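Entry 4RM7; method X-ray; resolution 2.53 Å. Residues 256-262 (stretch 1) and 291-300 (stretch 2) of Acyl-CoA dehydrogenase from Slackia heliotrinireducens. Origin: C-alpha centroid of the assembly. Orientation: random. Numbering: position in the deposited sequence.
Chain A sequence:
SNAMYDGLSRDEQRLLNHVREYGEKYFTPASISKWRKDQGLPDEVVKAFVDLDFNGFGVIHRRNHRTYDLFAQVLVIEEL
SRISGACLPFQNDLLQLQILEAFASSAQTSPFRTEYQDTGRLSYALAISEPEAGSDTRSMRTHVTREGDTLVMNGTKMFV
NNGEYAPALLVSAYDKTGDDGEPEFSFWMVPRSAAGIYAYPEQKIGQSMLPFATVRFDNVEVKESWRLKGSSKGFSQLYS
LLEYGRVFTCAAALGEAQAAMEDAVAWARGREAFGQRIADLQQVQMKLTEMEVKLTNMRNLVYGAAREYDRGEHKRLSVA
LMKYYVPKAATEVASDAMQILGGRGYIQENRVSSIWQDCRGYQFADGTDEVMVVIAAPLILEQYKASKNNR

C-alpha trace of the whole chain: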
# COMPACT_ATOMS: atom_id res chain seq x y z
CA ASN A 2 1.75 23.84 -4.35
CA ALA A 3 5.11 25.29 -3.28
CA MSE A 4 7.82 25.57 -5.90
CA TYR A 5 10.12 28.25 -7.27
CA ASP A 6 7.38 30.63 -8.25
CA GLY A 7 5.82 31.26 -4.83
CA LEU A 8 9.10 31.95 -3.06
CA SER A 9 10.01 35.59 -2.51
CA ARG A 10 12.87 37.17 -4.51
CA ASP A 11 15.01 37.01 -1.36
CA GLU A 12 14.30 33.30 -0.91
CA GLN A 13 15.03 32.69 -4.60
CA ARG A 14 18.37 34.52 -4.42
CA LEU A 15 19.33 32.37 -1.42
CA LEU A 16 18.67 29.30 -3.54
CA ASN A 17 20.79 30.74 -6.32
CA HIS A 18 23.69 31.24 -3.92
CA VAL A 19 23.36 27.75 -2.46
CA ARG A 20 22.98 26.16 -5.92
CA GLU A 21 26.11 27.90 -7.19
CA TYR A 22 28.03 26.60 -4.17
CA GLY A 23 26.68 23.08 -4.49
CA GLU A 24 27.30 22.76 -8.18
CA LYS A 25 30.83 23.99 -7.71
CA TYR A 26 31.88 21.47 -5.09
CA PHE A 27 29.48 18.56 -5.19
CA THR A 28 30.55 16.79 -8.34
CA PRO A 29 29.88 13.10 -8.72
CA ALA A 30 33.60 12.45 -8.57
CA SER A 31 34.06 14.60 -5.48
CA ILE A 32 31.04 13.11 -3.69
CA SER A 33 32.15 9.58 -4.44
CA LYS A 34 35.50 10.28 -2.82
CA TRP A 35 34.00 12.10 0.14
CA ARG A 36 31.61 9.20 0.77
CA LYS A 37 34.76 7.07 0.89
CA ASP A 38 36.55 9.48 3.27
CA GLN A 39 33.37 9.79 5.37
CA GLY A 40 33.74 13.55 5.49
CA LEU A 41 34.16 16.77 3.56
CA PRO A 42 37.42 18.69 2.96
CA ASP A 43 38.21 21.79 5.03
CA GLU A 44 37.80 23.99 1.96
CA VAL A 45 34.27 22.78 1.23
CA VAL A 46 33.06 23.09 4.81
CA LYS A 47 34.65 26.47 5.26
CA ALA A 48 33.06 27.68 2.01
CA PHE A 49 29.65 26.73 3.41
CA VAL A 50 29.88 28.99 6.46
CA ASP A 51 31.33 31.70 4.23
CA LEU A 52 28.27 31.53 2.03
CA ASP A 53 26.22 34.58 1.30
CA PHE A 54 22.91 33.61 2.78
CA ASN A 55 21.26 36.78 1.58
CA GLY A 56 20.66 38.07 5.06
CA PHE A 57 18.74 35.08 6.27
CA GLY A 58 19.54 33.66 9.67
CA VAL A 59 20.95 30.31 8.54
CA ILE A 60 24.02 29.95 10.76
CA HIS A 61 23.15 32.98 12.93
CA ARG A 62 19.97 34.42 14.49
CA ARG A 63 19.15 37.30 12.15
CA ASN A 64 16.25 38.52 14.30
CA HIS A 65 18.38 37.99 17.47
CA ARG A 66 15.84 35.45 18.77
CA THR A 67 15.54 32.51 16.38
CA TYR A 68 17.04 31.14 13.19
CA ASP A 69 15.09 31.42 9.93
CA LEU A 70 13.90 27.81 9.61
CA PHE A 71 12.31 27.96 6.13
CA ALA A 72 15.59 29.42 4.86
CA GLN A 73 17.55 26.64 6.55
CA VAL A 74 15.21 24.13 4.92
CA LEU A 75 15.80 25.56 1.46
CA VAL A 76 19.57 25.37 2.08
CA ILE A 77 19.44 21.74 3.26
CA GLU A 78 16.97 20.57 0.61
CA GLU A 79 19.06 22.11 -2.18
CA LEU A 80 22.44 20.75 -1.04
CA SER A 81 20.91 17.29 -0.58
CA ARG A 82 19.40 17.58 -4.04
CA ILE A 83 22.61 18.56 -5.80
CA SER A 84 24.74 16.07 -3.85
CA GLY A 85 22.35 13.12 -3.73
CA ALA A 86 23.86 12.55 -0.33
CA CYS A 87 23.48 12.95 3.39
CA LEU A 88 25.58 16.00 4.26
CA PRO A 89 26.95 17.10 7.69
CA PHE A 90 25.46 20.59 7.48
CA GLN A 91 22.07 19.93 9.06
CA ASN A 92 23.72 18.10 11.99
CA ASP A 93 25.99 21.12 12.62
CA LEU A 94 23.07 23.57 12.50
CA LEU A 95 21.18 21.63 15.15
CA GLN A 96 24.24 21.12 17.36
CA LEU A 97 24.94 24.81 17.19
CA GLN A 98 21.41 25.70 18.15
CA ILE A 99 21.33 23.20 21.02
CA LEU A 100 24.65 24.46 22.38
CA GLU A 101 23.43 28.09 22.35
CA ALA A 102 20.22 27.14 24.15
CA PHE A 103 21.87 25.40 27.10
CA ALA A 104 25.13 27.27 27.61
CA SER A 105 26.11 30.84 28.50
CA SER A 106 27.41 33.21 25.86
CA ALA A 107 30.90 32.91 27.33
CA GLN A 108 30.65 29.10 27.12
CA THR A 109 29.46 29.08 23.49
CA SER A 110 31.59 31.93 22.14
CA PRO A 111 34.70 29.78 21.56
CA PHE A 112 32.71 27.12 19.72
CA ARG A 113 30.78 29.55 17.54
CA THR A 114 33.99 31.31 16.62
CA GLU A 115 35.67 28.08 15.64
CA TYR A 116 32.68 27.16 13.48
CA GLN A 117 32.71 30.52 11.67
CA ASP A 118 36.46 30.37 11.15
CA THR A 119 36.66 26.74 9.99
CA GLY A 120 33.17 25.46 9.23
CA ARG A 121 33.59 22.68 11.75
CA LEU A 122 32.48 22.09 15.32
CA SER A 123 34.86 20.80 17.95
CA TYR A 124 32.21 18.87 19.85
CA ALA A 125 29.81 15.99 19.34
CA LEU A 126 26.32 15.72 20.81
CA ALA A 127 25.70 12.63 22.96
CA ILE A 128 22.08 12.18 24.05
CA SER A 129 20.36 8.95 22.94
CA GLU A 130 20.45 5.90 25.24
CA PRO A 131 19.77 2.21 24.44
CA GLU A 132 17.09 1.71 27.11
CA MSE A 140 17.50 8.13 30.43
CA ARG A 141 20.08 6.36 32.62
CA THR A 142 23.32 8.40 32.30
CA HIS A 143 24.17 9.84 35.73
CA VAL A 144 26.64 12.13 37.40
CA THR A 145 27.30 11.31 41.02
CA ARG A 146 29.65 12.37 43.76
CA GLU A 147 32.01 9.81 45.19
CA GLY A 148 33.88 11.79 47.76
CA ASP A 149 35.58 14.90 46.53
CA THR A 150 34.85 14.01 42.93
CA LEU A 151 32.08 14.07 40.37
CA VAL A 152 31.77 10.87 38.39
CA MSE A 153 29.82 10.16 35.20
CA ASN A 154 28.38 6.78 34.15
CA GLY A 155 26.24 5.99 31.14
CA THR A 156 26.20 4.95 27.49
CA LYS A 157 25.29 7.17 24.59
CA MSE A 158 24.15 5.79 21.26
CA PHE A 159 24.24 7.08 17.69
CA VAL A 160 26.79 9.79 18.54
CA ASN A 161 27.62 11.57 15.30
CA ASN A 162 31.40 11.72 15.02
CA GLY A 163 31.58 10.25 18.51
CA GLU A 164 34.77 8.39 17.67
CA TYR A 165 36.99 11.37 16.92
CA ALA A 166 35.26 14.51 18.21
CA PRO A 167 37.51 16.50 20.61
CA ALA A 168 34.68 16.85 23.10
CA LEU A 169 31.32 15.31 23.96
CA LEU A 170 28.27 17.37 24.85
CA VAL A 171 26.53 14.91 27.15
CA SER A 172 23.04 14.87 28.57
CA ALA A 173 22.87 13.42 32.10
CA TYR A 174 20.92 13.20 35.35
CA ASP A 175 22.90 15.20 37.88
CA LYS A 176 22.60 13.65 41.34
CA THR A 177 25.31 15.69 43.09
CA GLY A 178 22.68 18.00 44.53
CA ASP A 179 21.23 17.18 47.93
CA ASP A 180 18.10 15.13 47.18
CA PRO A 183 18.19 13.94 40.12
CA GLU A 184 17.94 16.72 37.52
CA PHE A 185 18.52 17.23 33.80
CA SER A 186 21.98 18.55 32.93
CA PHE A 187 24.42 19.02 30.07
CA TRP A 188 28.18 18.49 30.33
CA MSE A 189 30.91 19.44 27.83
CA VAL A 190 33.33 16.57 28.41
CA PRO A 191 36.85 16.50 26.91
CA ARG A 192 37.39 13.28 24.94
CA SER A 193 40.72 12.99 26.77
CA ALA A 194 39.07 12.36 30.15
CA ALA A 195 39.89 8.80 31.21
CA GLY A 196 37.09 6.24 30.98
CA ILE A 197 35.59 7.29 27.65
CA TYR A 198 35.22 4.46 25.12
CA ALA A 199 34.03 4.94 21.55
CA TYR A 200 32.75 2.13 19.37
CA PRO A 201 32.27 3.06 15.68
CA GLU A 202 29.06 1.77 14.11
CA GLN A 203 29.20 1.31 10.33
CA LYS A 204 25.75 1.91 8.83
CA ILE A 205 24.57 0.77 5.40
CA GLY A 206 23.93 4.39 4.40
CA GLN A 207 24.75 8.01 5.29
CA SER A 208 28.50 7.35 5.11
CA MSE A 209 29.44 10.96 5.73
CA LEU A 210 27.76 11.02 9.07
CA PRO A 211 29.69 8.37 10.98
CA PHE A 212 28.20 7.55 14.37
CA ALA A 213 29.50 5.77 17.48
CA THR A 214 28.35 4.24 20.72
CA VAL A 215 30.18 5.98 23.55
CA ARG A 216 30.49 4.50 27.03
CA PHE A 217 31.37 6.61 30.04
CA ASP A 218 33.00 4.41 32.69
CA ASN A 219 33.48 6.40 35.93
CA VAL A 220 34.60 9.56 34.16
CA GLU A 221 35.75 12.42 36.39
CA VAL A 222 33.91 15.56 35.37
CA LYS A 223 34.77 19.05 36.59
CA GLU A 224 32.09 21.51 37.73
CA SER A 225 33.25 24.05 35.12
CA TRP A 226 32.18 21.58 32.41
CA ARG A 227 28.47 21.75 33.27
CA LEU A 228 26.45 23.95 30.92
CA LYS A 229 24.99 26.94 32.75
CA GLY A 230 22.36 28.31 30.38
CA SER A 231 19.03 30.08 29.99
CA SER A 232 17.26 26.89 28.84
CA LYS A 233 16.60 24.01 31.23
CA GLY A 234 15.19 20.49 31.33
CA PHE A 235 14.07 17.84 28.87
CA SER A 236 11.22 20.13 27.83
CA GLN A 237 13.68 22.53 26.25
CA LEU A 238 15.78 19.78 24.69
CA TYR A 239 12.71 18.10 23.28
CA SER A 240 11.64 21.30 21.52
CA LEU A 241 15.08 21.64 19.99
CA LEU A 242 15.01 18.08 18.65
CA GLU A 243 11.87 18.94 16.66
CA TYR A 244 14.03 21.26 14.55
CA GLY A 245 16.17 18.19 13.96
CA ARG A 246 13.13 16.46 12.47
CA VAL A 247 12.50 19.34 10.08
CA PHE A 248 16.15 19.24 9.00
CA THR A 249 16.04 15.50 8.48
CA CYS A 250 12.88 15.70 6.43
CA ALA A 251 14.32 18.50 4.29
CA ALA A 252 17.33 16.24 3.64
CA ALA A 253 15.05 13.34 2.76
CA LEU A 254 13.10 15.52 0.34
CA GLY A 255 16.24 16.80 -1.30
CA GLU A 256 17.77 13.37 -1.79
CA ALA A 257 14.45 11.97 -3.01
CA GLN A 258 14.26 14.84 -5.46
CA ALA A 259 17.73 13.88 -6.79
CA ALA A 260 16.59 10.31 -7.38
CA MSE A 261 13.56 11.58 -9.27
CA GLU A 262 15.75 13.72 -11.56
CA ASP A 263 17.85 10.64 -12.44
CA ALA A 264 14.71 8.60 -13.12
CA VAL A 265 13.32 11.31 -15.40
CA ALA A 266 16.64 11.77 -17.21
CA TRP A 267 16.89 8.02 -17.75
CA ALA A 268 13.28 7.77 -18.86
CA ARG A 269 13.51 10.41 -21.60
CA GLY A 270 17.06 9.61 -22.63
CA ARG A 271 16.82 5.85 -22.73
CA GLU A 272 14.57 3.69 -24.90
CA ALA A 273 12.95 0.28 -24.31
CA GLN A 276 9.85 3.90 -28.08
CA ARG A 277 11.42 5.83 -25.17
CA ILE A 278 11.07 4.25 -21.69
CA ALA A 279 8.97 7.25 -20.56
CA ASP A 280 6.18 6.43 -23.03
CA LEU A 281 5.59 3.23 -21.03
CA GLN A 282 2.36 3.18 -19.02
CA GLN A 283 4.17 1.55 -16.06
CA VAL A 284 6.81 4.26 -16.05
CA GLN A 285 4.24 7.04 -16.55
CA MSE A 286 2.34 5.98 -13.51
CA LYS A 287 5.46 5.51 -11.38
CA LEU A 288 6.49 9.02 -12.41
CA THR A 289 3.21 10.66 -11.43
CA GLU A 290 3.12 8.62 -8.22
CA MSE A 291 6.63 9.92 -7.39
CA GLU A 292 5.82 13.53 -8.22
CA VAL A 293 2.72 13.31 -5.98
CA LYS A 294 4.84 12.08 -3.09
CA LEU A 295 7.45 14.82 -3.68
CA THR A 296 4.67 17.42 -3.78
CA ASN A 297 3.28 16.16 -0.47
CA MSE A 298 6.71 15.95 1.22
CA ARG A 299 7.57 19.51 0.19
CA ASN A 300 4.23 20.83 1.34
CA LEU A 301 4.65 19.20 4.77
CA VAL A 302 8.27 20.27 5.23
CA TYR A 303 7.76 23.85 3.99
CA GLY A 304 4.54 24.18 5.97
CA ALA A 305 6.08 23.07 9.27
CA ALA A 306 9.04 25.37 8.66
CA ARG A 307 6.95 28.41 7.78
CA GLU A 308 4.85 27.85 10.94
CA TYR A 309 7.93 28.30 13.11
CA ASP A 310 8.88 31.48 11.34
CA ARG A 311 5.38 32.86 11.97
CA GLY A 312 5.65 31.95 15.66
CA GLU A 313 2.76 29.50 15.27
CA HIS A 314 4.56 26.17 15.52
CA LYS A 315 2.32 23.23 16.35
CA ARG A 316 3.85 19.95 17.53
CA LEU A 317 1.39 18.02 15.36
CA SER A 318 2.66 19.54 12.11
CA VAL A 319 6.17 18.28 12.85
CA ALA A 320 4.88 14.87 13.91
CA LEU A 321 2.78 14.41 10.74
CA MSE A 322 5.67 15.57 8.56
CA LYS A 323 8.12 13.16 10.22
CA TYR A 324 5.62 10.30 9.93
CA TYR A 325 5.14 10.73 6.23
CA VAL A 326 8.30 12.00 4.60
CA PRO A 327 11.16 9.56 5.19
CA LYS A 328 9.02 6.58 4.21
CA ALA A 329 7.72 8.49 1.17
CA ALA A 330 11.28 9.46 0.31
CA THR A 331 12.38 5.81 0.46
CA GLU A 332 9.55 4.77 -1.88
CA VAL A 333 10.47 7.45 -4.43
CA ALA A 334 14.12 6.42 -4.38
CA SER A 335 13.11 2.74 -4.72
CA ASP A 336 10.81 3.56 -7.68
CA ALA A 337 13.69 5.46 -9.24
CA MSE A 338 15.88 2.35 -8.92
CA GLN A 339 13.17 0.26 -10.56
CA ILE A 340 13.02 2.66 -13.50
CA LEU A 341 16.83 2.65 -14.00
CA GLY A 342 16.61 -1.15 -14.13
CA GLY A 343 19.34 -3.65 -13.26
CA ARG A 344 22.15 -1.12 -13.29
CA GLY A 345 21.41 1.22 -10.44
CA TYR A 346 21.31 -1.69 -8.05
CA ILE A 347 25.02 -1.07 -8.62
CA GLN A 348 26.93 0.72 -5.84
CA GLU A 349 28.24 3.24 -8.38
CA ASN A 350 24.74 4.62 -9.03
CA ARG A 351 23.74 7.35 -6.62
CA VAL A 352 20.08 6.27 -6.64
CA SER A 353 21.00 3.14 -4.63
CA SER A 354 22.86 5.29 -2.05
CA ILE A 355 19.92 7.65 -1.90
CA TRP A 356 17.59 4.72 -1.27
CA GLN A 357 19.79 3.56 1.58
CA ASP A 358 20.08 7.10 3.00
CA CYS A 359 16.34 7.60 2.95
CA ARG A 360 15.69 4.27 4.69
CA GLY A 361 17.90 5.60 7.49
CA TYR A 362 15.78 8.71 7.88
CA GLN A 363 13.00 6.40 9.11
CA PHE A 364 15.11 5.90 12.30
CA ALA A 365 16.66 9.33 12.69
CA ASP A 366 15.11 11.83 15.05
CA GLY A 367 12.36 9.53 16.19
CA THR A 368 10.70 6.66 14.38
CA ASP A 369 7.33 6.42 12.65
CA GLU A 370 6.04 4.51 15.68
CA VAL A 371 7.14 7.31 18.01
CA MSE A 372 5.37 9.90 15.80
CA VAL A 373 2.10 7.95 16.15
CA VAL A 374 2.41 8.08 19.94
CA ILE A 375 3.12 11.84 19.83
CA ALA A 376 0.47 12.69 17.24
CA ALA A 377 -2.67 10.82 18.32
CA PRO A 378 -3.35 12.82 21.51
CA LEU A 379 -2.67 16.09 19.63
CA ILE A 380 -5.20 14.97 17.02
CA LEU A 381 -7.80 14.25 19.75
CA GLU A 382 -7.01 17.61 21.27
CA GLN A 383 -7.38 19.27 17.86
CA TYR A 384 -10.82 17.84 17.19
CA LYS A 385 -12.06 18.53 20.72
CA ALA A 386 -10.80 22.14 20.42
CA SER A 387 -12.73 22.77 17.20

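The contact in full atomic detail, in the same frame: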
# COMPACT_ATOMS: atom_id res chain seq x y z
N GLU A 256 17.16 14.55 -1.20
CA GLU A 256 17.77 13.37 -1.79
C GLU A 256 16.76 12.68 -2.71
O GLU A 256 17.11 12.25 -3.81
CB GLU A 256 18.27 12.42 -0.72
CG GLU A 256 19.39 12.97 0.12
CD GLU A 256 20.15 11.88 0.85
OE1 GLU A 256 20.11 11.82 2.10
OE2 GLU A 256 20.81 11.07 0.17
N ALA A 257 15.52 12.56 -2.23
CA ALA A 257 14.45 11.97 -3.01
C ALA A 257 14.30 12.71 -4.34
O ALA A 257 14.11 12.11 -5.40
CB ALA A 257 13.11 11.99 -2.22
N GLN A 258 14.40 14.02 -4.27
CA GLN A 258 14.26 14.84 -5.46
C GLN A 258 15.39 14.52 -6.46
O GLN A 258 15.17 14.57 -7.68
CB GLN A 258 14.26 16.32 -5.08
CG GLN A 258 14.12 17.25 -6.25
CD GLN A 258 12.79 17.08 -6.94
OE1 GLN A 258 11.76 17.42 -6.38
NE2 GLN A 258 12.80 16.55 -8.17
N ALA A 259 16.58 14.19 -5.95
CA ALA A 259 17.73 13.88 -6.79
C ALA A 259 17.52 12.56 -7.52
O ALA A 259 17.84 12.43 -8.71
CB ALA A 259 19.00 13.82 -5.96
N ALA A 260 16.96 11.59 -6.81
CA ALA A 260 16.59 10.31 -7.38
C ALA A 260 15.55 10.45 -8.49
O ALA A 260 15.60 9.76 -9.50
CB ALA A 260 16.06 9.39 -6.29
N MSE A 261 14.59 11.35 -8.28
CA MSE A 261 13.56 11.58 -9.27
C MSE A 261 14.17 12.18 -10.56
O MSE A 261 13.87 11.71 -11.66
CB MSE A 261 12.47 12.50 -8.72
CG MSE A 261 11.48 12.95 -9.77
SE MSE A 261 10.35 11.48 -10.38
CE MSE A 261 8.89 12.58 -11.03
N GLU A 262 15.02 13.19 -10.41
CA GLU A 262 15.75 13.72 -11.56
C GLU A 262 16.49 12.66 -12.37
O GLU A 262 16.44 12.67 -13.61
CB GLU A 262 16.72 14.79 -11.12
CG GLU A 262 16.03 16.00 -10.56
CD GLU A 262 16.99 16.95 -9.86
OE1 GLU A 262 18.21 16.67 -9.88
OE2 GLU A 262 16.52 17.97 -9.30
N MSE A 291 5.47 9.26 -7.99
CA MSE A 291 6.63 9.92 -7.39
C MSE A 291 6.48 11.44 -7.26
O MSE A 291 6.84 12.02 -6.24
CB MSE A 291 7.88 9.60 -8.20
CG MSE A 291 8.31 8.15 -8.08
SE MSE A 291 9.30 7.52 -9.64
CE MSE A 291 11.12 8.11 -9.17
N GLU A 292 5.97 12.10 -8.30
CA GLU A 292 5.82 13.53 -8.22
C GLU A 292 4.74 13.91 -7.18
O GLU A 292 4.84 14.95 -6.54
CB GLU A 292 5.50 14.12 -9.59
CG GLU A 292 5.67 15.65 -9.66
CD GLU A 292 7.11 16.13 -9.37
OE1 GLU A 292 8.06 15.39 -9.66
OE2 GLU A 292 7.32 17.25 -8.85
N VAL A 293 3.73 13.06 -7.01
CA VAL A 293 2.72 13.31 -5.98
C VAL A 293 3.37 13.24 -4.59
O VAL A 293 3.13 14.10 -3.74
CB VAL A 293 1.57 12.30 -6.01
CG1 VAL A 293 0.80 12.37 -4.72
CG2 VAL A 293 0.66 12.55 -7.19
N LYS A 294 4.18 12.22 -4.38
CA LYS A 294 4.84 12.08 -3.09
C LYS A 294 5.79 13.26 -2.83
O LYS A 294 5.81 13.79 -1.72
CB LYS A 294 5.58 10.75 -3.00
CG LYS A 294 4.59 9.59 -2.91
CD LYS A 294 5.28 8.27 -2.86
CE LYS A 294 4.27 7.15 -2.98
NZ LYS A 294 4.94 5.82 -3.01
N LEU A 295 6.54 13.69 -3.85
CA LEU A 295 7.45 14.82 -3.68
C LEU A 295 6.67 16.08 -3.35
O LEU A 295 7.08 16.87 -2.49
CB LEU A 295 8.28 15.06 -4.93
CG LEU A 295 9.38 14.09 -5.30
CD1 LEU A 295 9.92 14.43 -6.69
CD2 LEU A 295 10.46 14.18 -4.23
N THR A 296 5.54 16.27 -4.03
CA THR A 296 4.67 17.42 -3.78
C THR A 296 4.21 17.43 -2.32
O THR A 296 4.30 18.45 -1.65
CB THR A 296 3.43 17.42 -4.71
OG1 THR A 296 3.85 17.23 -6.06
CG2 THR A 296 2.68 18.75 -4.61
N ASN A 297 3.75 16.29 -1.84
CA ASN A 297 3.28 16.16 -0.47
C ASN A 297 4.40 16.40 0.56
O ASN A 297 4.24 17.18 1.49
CB ASN A 297 2.62 14.78 -0.26
CG ASN A 297 1.25 14.66 -0.93
OD1 ASN A 297 0.62 15.66 -1.26
ND2 ASN A 297 0.77 13.43 -1.10
N MSE A 298 5.54 15.74 0.37
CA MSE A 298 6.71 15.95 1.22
C MSE A 298 7.06 17.42 1.36
O MSE A 298 7.29 17.89 2.48
CB MSE A 298 7.92 15.22 0.65
CG MSE A 298 7.84 13.71 0.72
SE MSE A 298 9.50 12.98 0.01
CE MSE A 298 8.75 11.92 -1.43
N ARG A 299 7.11 18.12 0.23
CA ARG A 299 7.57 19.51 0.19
C ARG A 299 6.57 20.39 0.92
O ARG A 299 6.94 21.25 1.71
CB ARG A 299 7.77 19.97 -1.25
CG ARG A 299 8.42 21.33 -1.39
CD ARG A 299 8.92 21.60 -2.82
NE ARG A 299 10.14 20.84 -3.11
CZ ARG A 299 10.26 19.91 -4.06
NH1 ARG A 299 9.23 19.59 -4.83
NH2 ARG A 299 11.44 19.28 -4.20
N ASN A 300 5.29 20.15 0.64
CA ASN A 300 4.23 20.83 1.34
C ASN A 300 4.29 20.64 2.87
O ASN A 300 4.04 21.58 3.61
CB ASN A 300 2.89 20.34 0.81
CG ASN A 300 2.50 21.02 -0.49
OD1 ASN A 300 2.97 22.12 -0.80
ND2 ASN A 300 1.61 20.37 -1.25
O HOH W 1 9.37 18.02 -7.28

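The two stretches are segments of longer helices that run nearly antiparallel, with 157° between their N-to-C directions and axes 10.7 Å apart at closest approach. The register follows from this arrangement: Q258 lies across from L295 and M261 across from M291, with CA–CA distances of 7.0 and 7.4 Å. Together the stretches bury 376 Å² between them.

Most of the contact is apolar. L295, whose CA-to-CB bond points toward the first helix, adopts the m,t rotamer and reaches two residues one helical turn apart. Its CD2 lies 4.0 Å from A257 CB, and its CD1 lies 3.8 Å from M261 CG, so the two methyls of the leucine meet different neighbours along the facing helix. A257 also approaches the next turn of the second helix, where its CB is 4.4 Å from the SE atom of M298, a looser contact. At the other end, two selenomethionines meet: M261 SE is 3.7 Å from M291 CE. Both CA-to-CB bonds point toward the opposing helix, and M261, the residue with the largest area covered in this contact, packs against both M291 and L295.

Polar interactions gather around Q258 and R299. The CA-to-CB bond of Q258 points sideways, but its t,p side chain brings the amide end nearer to the second helix. There R299 NH2 donates a hydrogen bond to Q258 OE1, 2.9 Å long and almost straight, with an N-H...O angle of 173°. The oxygen sits at the edge of the guanidinium, near its plane, where an N-H can point directly at it. Q258 OE1 also lies 3.5 Å from L295 CD1, placing this polar group beside the apolar packing.

A water ties the same group to E292. It donates to Q258 OE1 at 2.6 Å from its O atom and to E292 OE2 at 2.7 Å, and accepts from R299 NH1, which lies 2.9 Å from the water oxygen. R299 therefore reaches Q258 OE1 both directly through NH2 and through the water by way of NH1. The water also links the carboxylate of E292 to the glutamine across the helices. Like Q258, E292 starts sideways and comes nearer at its end; its OE1 lies 3.2 Å from M261 CE, so the carboxylate borders the selenomethionine methyl as well as the water.

Within the second helix, T296 OG1 donates to E292 O at 2.5 Å, on a side chain that does not reach the first helix.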